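Local coordinates for protein carboxypeptidase Y inhibitor (Saccharomyces cerevisiae, PDB 1WPX) that inhibits carboxypeptidase Y specifically and potently as a member of the phosphatidylethanolamine-binding protein family, at residues A11-D14 against S15-H19. Sequence-based numbering, arbitrary orientation.
Sequences ASID and SYKKH
Tyr16 lays its ring back over the preceding turn of helix 8-18, against Ser12. The carbonyl oxygen of Ser12 lies over one face of the ring, toward its rim, with Ser12 O 3.2 Å from Tyr16 CD1, while Ser12 CB meets Tyr16 CE1 at 3.9 Å. With CG of Tyr16 anti to its own carbonyl carbon (chi1 -61°), the ring leans back toward the preceding turn while reaching out from the helix. The same Ser12 oxygen accepts the nearly straight bond from Tyr16 N (3.0 Å, N-H...O 173°), and Ser12 OG turns back to Phe8 O. On the flank, the aliphatic part of Lys17 slants across Ile13: CG2 of Ile13 packs on CD of Lys17 at 4.0 Å. A bend at chi3 (56°) then leads the ammonium group away, with Lys17 NZ 5.4 Å from Asp14 OD1, too far for a salt bridge, though the opposite charges may attract weakly. The helical bonding continues with Lys17 N to Ile13 O (2.9 Å) and Lys18 N to Asp14 O (3.0 Å), before His19 leaves helical geometry. Replacing Tyr16 by an alanine would probably leave the Ser12 carbonyl and CB without the ring packed against them, and Ser212 O without its hydroxyl partner. That hydroxyl ties the helix to strand 208-217, to which His19 adds a bond with Tyr216, and Tyr16 also packs against helix 21-24. Lys18 NZ forms a salt bridge and His19 NE2 a hydrogen bond with acidic side chains of the other protein's chain, so this helix end lies between strand 208-217 and the partner.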
loop_
_atom_site.group_PDB
_atom_site.type_symbol
_atom_site.label_atom_id
_atom_site.label_comp_id
_atom_site.label_asym_id
_atom_site.label_seq_id
_atom_site.Cartn_x
_atom_site.Cartn_y
_atom_site.Cartn_z
ATOM N N ALA B 11 -2.984 13.258 1.113
ATOM C CA ALA B 11 -1.861 12.369 0.887
ATOM C C ALA B 11 -0.734 13.124 0.188
ATOM O O ALA B 11 0.438 12.939 0.511
ATOM C CB ALA B 11 -2.299 11.183 0.050
ATOM N N SER B 12 -1.092 13.976 -0.769
ATOM C CA SER B 12 -0.096 14.747 -1.505
ATOM C C SER B 12 0.612 15.743 -0.600
ATOM O O SER B 12 1.839 15.843 -0.625
ATOM C CB SER B 12 -0.745 15.500 -2.671
ATOM O OG SER B 12 -1.142 14.614 -3.701
ATOM N N ILE B 13 -0.167 16.477 0.194
ATOM C CA ILE B 13 0.394 17.475 1.093
ATOM C C ILE B 13 1.385 16.811 2.038
ATOM O O ILE B 13 2.503 17.291 2.214
ATOM C CB ILE B 13 -0.699 18.168 1.954
ATOM C CG1 ILE B 13 -1.808 18.740 1.067
ATOM C CG2 ILE B 13 -0.073 19.292 2.779
ATOM C CD1 ILE B 13 -1.364 19.899 0.212
ATOM N N ASP B 14 0.967 15.703 2.645
ATOM C CA ASP B 14 1.821 14.989 3.579
ATOM C C ASP B 14 3.163 14.628 2.969
ATOM O O ASP B 14 4.204 14.794 3.608
ATOM C CB ASP B 14 1.119 13.733 4.093
ATOM C CG ASP B 14 -0.065 14.062 4.986
ATOM O OD1 ASP B 14 -0.163 15.229 5.428
ATOM O OD2 ASP B 14 -0.891 13.163 5.257
ATOM N N SER B 15 3.147 14.150 1.733
ATOM C CA SER B 15 4.383 13.794 1.060
ATOM C C SER B 15 5.266 15.034 0.849
ATOM O O SER B 15 6.452 15.016 1.184
ATOM C CB SER B 15 4.075 13.128 -0.283
ATOM O OG SER B 15 5.257 12.646 -0.906
ATOM N N TYR B 16 4.686 16.106 0.307
ATOM C CA TYR B 16 5.423 17.348 0.049
ATOM C C TYR B 16 6.082 17.868 1.314
ATOM O O TYR B 16 7.197 18.390 1.272
ATOM C CB TYR B 16 4.491 18.442 -0.472
ATOM C CG TYR B 16 3.777 18.141 -1.770
ATOM C CD1 TYR B 16 2.502 18.667 -2.010
ATOM C CD2 TYR B 16 4.364 17.347 -2.760
ATOM C CE1 TYR B 16 1.816 18.413 -3.198
ATOM C CE2 TYR B 16 3.688 17.085 -3.962
ATOM C CZ TYR B 16 2.408 17.623 -4.169
ATOM O OH TYR B 16 1.712 17.372 -5.330
ATOM N N LYS B 17 5.377 17.745 2.433
ATOM C CA LYS B 17 5.892 18.206 3.714
ATOM C C LYS B 17 7.062 17.372 4.189
ATOM O O LYS B 17 8.157 17.883 4.413
ATOM C CB LYS B 17 4.799 18.161 4.779
ATOM C CG LYS B 17 3.711 19.198 4.595
ATOM C CD LYS B 17 2.675 19.105 5.705
ATOM C CE LYS B 17 3.324 19.233 7.075
ATOM N NZ LYS B 17 2.316 19.111 8.169
ATOM N N LYS B 18 6.822 16.076 4.336
ATOM C CA LYS B 18 7.848 15.161 4.812
ATOM C C LYS B 18 9.154 15.240 4.026
ATOM O O LYS B 18 10.230 15.041 4.589
ATOM C CB LYS B 18 7.312 13.727 4.790
ATOM C CG LYS B 18 8.273 12.700 5.352
ATOM C CD LYS B 18 7.692 11.308 5.259
ATOM C CE LYS B 18 8.712 10.259 5.652
ATOM N NZ LYS B 18 8.149 8.882 5.525
ATOM N N HIS B 19 9.062 15.543 2.734
ATOM C CA HIS B 19 10.249 15.619 1.890
ATOM C C HIS B 19 10.674 17.042 1.534
ATOM O O HIS B 19 11.392 17.254 0.556
ATOM C CB HIS B 19 10.021 14.789 0.627
ATOM C CG HIS B 19 9.690 13.358 0.914
ATOM N ND1 HIS B 19 10.652 12.414 1.200
ATOM C CD2 HIS B 19 8.498 12.726 1.036
ATOM C CE1 HIS B 19 10.068 11.264 1.488
ATOM N NE2 HIS B 19 8.762 11.427 1.397
#